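Local coordinates for luciferase-like enzymeAMP-CoA-ligase (Zophobas atratus, PDB 4W8O), which probably activates carboxylic acids with ATP as an AMP-CoA-ligase of the ANL superfamily, a luciferase-like enzyme from a nonluminescent mealworm, at residues Ser19-Phe25 / Phe169-Thr174; Thr47-Val51 / Thr237-Ser242. All coordinates share one frame; numbering follows the deposited sequence.

Contact 1. Residues Ser19-Phe25 / Phe169-Thr174; sequences SFGEFLF and FKPSKT
Phe169 meets Phe25 from the side: CE1 of Phe25 comes in near the plane of the Phe169 ring and stops 4.2 Å from its CD2, while the Phe169 carbonyl oxygen lies obliquely to the Phe25 ring. Lys170, bent at chi2, crosses Phe25 at about a right angle and brings CD and NZ up to CE2; its exposed ammonium also has a long, weak ion pair with Glu29. Pro171 suits a place against an aromatic face, since its ring is compact and its CD carries polarised C-H groups: CD stands 3.7 Å from the Phe25 centroid, only 11° off the normal, a CH-pi contact over the centre of one face. The chi1 of -164° sets the Phe25 ring opposite its own backbone N, where it reaches out to the proline. With an alanine for Phe25, Pro171 CD is likely to lose its ring face and a gap to open beside Phe169. Ser172 joins in through its carbonyl oxygen, which a water links to Ser19 OG. Lys173 NZ gives a 2.9 Å salt bridge to Glu22 OE2 on the syn side, 21° out of the carboxylate plane; a second water ties the same oxygen to Pro171 O. Thr174 closes the row with its methyl CG2 3.7 Å from Ser19 CB. The other oxygen of Glu22, OE1, accepts from Ser19 N at 2.9 Å through its anti lone pair, and Glu22 N returns a bond to Ser19 OG at 3.0 Å. This reciprocal pair is a capping box at the start of helix 20-30, where it packs against the loop.

Contact 2. Residues Thr47-Val51 / Thr237-Ser242; sequences TYSSV and TFLDGS
The first turn of helix 48-64 faces the end of helix 228-239, with Tyr48 and Gly241 the nearest pair at 8.1 Å between their CA atoms, a spacing that a long side chain must bridge. Tyr48 does so. With chi1 at -81° its ring lies beside its own backbone N and opposite the carbonyl carbon, and the phenol extends to the other helix end. There OH donates to Ser242 O at 2.6 Å, in the carbonyl plane, and receives a water that also contacts Thr237 OG1, itself bonded to Leu234 O. Tyrosine suits the place because its ring can pack while its hydroxyl satisfies a buried carbonyl. The packing is T-shaped: the ring edge points into the face of Phe238, planes at 87°, with CE1 of Tyr48 3.7 Å from CD2 of Phe238. Val51 CG1 approaches the edge of the Phe238 ring, adding a short branched group. Gly241, whose positive phi lets the chain turn back, is the C-prime residue of a Schellman motif: Ser242 N bonds to Thr237 O at 2.8 Å and Gly241 N to Phe238 O. The turn thereby presents Ser242 O to the phenol. Leu24, Cys27 and Cys28 of helix 20-30 pack on Phe238, and Cys36 of strand 35-39 touches Tyr48, Val51 and Phe238, placing the contact between these helices and a strand that runs parallel to strand 243-246.

Contacts 1 and 2 lie with centres about 15 Å apart on the same side of the chain's centre, and helix 20-30 connects them. While Phe25 and Glu22 serve contact 1, Leu24 and Phe23 pack on helix 228-239: Leu24 CD2 comes 3.6 Å from Phe238 CD2. Helix 48-64 is shared as well, as it begins in contact 2 and also touches Phe169. The segments alternate along the chain, in the order 19-25, 47-51, 169-174, 237-242, so the two contacts cross in sequence. Strand 179-184, after 169-174, belongs to the mixed eight-stranded sheet and strand 243-246, entered from 237-242, to the nine-stranded one; the contacts thus join N-terminal helices to elements leading into two sheets of this AMP-binding enzyme.

Contact 1. Residues Ser19-Phe25 / Phe169-Thr174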
loop_
_atom_site.group_PDB
_atom_site.type_symbol
_atom_site.label_atom_id
_atom_site.label_comp_id
_atom_site.label_asym_id
_atom_site.label_seq_id
_atom_site.Cartn_x
_atom_site.Cartn_y
_atom_site.Cartn_z
ATOM N N SER A 19 -6.934 -7.679 14.853
ATOM C CA SER A 19 -7.536 -6.924 13.781
ATOM C C SER A 19 -6.570 -5.826 13.354
ATOM O O SER A 19 -5.658 -5.471 14.084
ATOM C CB SER A 19 -8.866 -6.327 14.228
ATOM O OG SER A 19 -8.660 -5.315 15.202
ATOM N N PHE A 20 -6.793 -5.294 12.160
ATOM C CA PHE A 20 -6.013 -4.182 11.621
ATOM C C PHE A 20 -6.194 -2.947 12.509
ATOM O O PHE A 20 -5.243 -2.220 12.738
ATOM C CB PHE A 20 -6.441 -3.900 10.164
ATOM C CG PHE A 20 -5.696 -2.772 9.501
ATOM C CD1 PHE A 20 -4.311 -2.703 9.545
ATOM C CD2 PHE A 20 -6.385 -1.792 8.799
ATOM C CE1 PHE A 20 -3.631 -1.667 8.928
ATOM C CE2 PHE A 20 -5.711 -0.757 8.174
ATOM C CZ PHE A 20 -4.331 -0.694 8.234
ATOM N N GLY A 21 -7.406 -2.734 13.019
ATOM C CA GLY A 21 -7.677 -1.649 13.966
ATOM C C GLY A 21 -6.907 -1.754 15.274
ATOM O O GLY A 21 -6.325 -0.774 15.738
ATOM N N GLU A 22 -6.913 -2.939 15.872
ATOM C CA GLU A 22 -6.137 -3.205 17.090
ATOM C C GLU A 22 -4.638 -2.988 16.851
ATOM O O GLU A 22 -3.929 -2.438 17.703
ATOM C CB GLU A 22 -6.384 -4.637 17.587
ATOM C CG GLU A 22 -7.778 -4.852 18.165
ATOM C CD GLU A 22 -8.108 -6.320 18.433
ATOM O OE1 GLU A 22 -7.752 -7.195 17.609
ATOM O OE2 GLU A 22 -8.734 -6.608 19.481
ATOM N N PHE A 23 -4.164 -3.426 15.687
ATOM C CA PHE A 23 -2.788 -3.173 15.279
ATOM C C PHE A 23 -2.468 -1.680 15.327
ATOM O O PHE A 23 -1.570 -1.256 16.042
ATOM C CB PHE A 23 -2.545 -3.718 13.873
ATOM C CG PHE A 23 -1.225 -3.311 13.285
ATOM C CD1 PHE A 23 -0.050 -3.941 13.676
ATOM C CD2 PHE A 23 -1.160 -2.312 12.317
ATOM C CE1 PHE A 23 1.166 -3.572 13.135
ATOM C CE2 PHE A 23 0.057 -1.946 11.766
ATOM C CZ PHE A 23 1.221 -2.573 12.182
ATOM N N LEU A 24 -3.222 -0.886 14.580
ATOM C CA LEU A 24 -2.951 0.545 14.479
ATOM C C LEU A 24 -3.000 1.230 15.848
ATOM O O LEU A 24 -2.164 2.083 16.157
ATOM C CB LEU A 24 -3.946 1.207 13.528
ATOM C CG LEU A 24 -3.877 0.781 12.059
ATOM C CD1 LEU A 24 -5.112 1.256 11.316
ATOM C CD2 LEU A 24 -2.620 1.303 11.381
ATOM N N PHE A 25 -3.992 0.844 16.651
ATOM C CA PHE A 25 -4.197 1.371 18.009
ATOM C C PHE A 25 -2.989 1.073 18.900
ATOM O O PHE A 25 -2.429 1.975 19.532
ATOM C CB PHE A 25 -5.461 0.742 18.610
ATOM C CG PHE A 25 -5.992 1.452 19.827
ATOM C CD1 PHE A 25 -6.913 2.485 19.698
ATOM C CD2 PHE A 25 -5.608 1.059 21.100
ATOM C CE1 PHE A 25 -7.415 3.136 20.818
ATOM C CE2 PHE A 25 -6.116 1.694 22.222
ATOM C CZ PHE A 25 -7.022 2.734 22.084
ATOM N N PHE A 169 -12.341 3.947 25.383
ATOM C CA PHE A 169 -12.522 3.359 24.058
ATOM C C PHE A 169 -11.431 2.351 23.732
ATOM O O PHE A 169 -10.244 2.599 23.954
ATOM C CB PHE A 169 -12.572 4.420 22.966
ATOM C CG PHE A 169 -12.676 3.845 21.580
ATOM C CD1 PHE A 169 -13.899 3.416 21.084
ATOM C CD2 PHE A 169 -11.548 3.715 20.779
ATOM C CE1 PHE A 169 -13.999 2.879 19.818
ATOM C CE2 PHE A 169 -11.642 3.178 19.504
ATOM C CZ PHE A 169 -12.866 2.759 19.025
ATOM N N LYS A 170 -11.860 1.203 23.222
ATOM C CA LYS A 170 -10.956 0.202 22.684
ATOM C C LYS A 170 -11.501 -0.244 21.327
ATOM O O LYS A 170 -12.719 -0.274 21.120
ATOM C CB LYS A 170 -10.844 -1.003 23.626
ATOM C CG LYS A 170 -10.162 -0.717 24.966
ATOM C CD LYS A 170 -8.686 -0.372 24.792
ATOM C CE LYS A 170 -7.928 -0.359 26.114
ATOM N NZ LYS A 170 -6.482 -0.058 25.886
ATOM N N PRO A 171 -10.603 -0.578 20.387
ATOM C CA PRO A 171 -11.085 -1.132 19.120
ATOM C C PRO A 171 -11.984 -2.349 19.334
ATOM O O PRO A 171 -11.752 -3.138 20.249
ATOM C CB PRO A 171 -9.799 -1.533 18.399
ATOM C CG PRO A 171 -8.753 -0.641 18.967
ATOM C CD PRO A 171 -9.141 -0.404 20.398
ATOM N N SER A 172 -13.001 -2.487 18.493
ATOM C CA SER A 172 -13.950 -3.588 18.594
ATOM C C SER A 172 -13.267 -4.920 18.357
ATOM O O SER A 172 -12.398 -5.035 17.496
ATOM C CB SER A 172 -15.060 -3.422 17.558
ATOM O OG SER A 172 -15.690 -2.162 17.687
ATOM N N LYS A 173 -13.656 -5.924 19.132
ATOM C CA LYS A 173 -13.268 -7.294 18.845
ATOM C C LYS A 173 -13.990 -7.706 17.575
ATOM O O LYS A 173 -15.149 -7.346 17.381
ATOM C CB LYS A 173 -13.642 -8.214 20.011
ATOM C CG LYS A 173 -12.799 -7.970 21.256
ATOM C CD LYS A 173 -11.353 -8.354 20.988
ATOM C CE LYS A 173 -10.458 -8.110 22.182
ATOM N NZ LYS A 173 -9.052 -8.416 21.789
ATOM N N THR A 174 -13.294 -8.412 16.690
ATOM C CA THR A 174 -13.901 -8.864 15.440
ATOM C C THR A 174 -13.282 -10.184 14.994
ATOM O O THR A 174 -12.396 -10.722 15.658
ATOM C CB THR A 174 -13.803 -7.781 14.336
ATOM O OG1 THR A 174 -14.543 -8.194 13.170
ATOM C CG2 THR A 174 -12.346 -7.494 13.962
HETATM O O HOH W 1 -10.975 -3.727 15.623
HETATM O O HOH W 2 -9.350 -4.486 21.178
HETATM O O HOH W 3 -10.357 -8.736 17.092
#

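Contact 2. Residues Thr47-Val51 / Thr237-Ser242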
loop_
_atom_site.group_PDB
_atom_site.type_symbol
_atom_site.label_atom_id
_atom_site.label_comp_id
_atom_site.label_asym_id
_atom_site.label_seq_id
_atom_site.Cartn_x
_atom_site.Cartn_y
_atom_site.Cartn_z
ATOM N N THR A 47 2.084 13.702 15.767
ATOM C CA THR A 47 2.587 12.570 16.526
ATOM C C THR A 47 1.587 11.423 16.530
ATOM O O THR A 47 0.409 11.612 16.220
ATOM C CB THR A 47 2.868 12.952 17.984
ATOM O OG1 THR A 47 1.664 13.431 18.589
ATOM C CG2 THR A 47 3.924 14.030 18.052
ATOM N N TYR A 48 2.074 10.235 16.890
ATOM C CA TYR A 48 1.216 9.061 17.061
ATOM C C TYR A 48 0.182 9.290 18.153
ATOM O O TYR A 48 -0.965 8.858 18.029
ATOM C CB TYR A 48 2.040 7.815 17.384
ATOM C CG TYR A 48 2.661 7.172 16.168
ATOM C CD1 TYR A 48 1.924 6.310 15.359
ATOM C CD2 TYR A 48 3.982 7.430 15.817
ATOM C CE1 TYR A 48 2.485 5.721 14.236
ATOM C CE2 TYR A 48 4.551 6.848 14.696
ATOM C CZ TYR A 48 3.802 5.995 13.909
ATOM O OH TYR A 48 4.375 5.409 12.799
ATOM N N SER A 49 0.595 9.973 19.215
ATOM C CA SER A 49 -0.311 10.356 20.287
ATOM C C SER A 49 -1.497 11.170 19.766
ATOM O O SER A 49 -2.649 10.878 20.077
ATOM C CB SER A 49 0.433 11.185 21.331
ATOM O OG SER A 49 -0.486 11.687 22.271
ATOM N N SER A 50 -1.194 12.206 18.994
ATOM C CA SER A 50 -2.217 13.073 18.432
ATOM C C SER A 50 -3.108 12.319 17.453
ATOM O O SER A 50 -4.320 12.522 17.433
ATOM C CB SER A 50 -1.573 14.272 17.732
ATOM O OG SER A 50 -2.550 15.105 17.144
ATOM N N VAL A 51 -2.511 11.454 16.641
ATOM C CA VAL A 51 -3.280 10.633 15.713
ATOM C C VAL A 51 -4.245 9.704 16.451
ATOM O O VAL A 51 -5.394 9.518 16.014
ATOM C CB VAL A 51 -2.359 9.822 14.791
ATOM C CG1 VAL A 51 -3.120 8.697 14.093
ATOM C CG2 VAL A 51 -1.718 10.745 13.766
ATOM N N THR A 237 4.969 1.760 8.411
ATOM C CA THR A 237 5.554 2.799 9.265
ATOM C C THR A 237 4.978 2.750 10.683
ATOM O O THR A 237 5.698 2.994 11.657
ATOM C CB THR A 237 5.395 4.224 8.686
ATOM O OG1 THR A 237 4.014 4.528 8.491
ATOM C CG2 THR A 237 6.155 4.367 7.366
ATOM N N PHE A 238 3.687 2.447 10.798
ATOM C CA PHE A 238 3.072 2.235 12.111
ATOM C C PHE A 238 3.780 1.103 12.861
ATOM O O PHE A 238 4.039 1.219 14.055
ATOM C CB PHE A 238 1.585 1.903 11.976
ATOM C CG PHE A 238 0.681 3.099 12.042
ATOM C CD1 PHE A 238 0.635 4.016 10.995
ATOM C CD2 PHE A 238 -0.147 3.298 13.138
ATOM C CE1 PHE A 238 -0.205 5.114 11.051
ATOM C CE2 PHE A 238 -0.990 4.395 13.199
ATOM C CZ PHE A 238 -1.019 5.305 12.158
ATOM N N LEU A 239 4.120 0.037 12.136
ATOM C CA LEU A 239 4.605 -1.204 12.731
ATOM C C LEU A 239 5.774 -1.010 13.689
ATOM O O LEU A 239 5.815 -1.664 14.725
ATOM C CB LEU A 239 4.984 -2.211 11.634
ATOM C CG LEU A 239 5.439 -3.604 12.100
ATOM C CD1 LEU A 239 4.977 -4.673 11.119
ATOM C CD2 LEU A 239 6.946 -3.683 12.283
ATOM N N ASP A 240 6.714 -0.129 13.344
ATOM C CA ASP A 240 7.893 0.135 14.184
ATOM C C ASP A 240 8.073 1.620 14.533
ATOM O O ASP A 240 9.189 2.071 14.847
ATOM C CB ASP A 240 9.165 -0.415 13.516
ATOM C CG ASP A 240 9.574 0.365 12.282
ATOM O OD1 ASP A 240 8.871 1.305 11.869
ATOM O OD2 ASP A 240 10.628 0.035 11.716
ATOM N N GLY A 241 6.974 2.371 14.473
ATOM C CA GLY A 241 6.964 3.760 14.892
ATOM C C GLY A 241 7.805 4.673 14.028
ATOM O O GLY A 241 8.321 5.675 14.508
ATOM N N SER A 242 7.937 4.329 12.753
ATOM C CA SER A 242 8.625 5.179 11.798
ATOM C C SER A 242 7.730 6.333 11.358
ATOM O O SER A 242 6.567 6.417 11.751
ATOM C CB SER A 242 9.032 4.359 10.585
ATOM O OG SER A 242 9.887 3.296 10.961
HETATM O O HOH W 4 3.365 6.375 10.200
#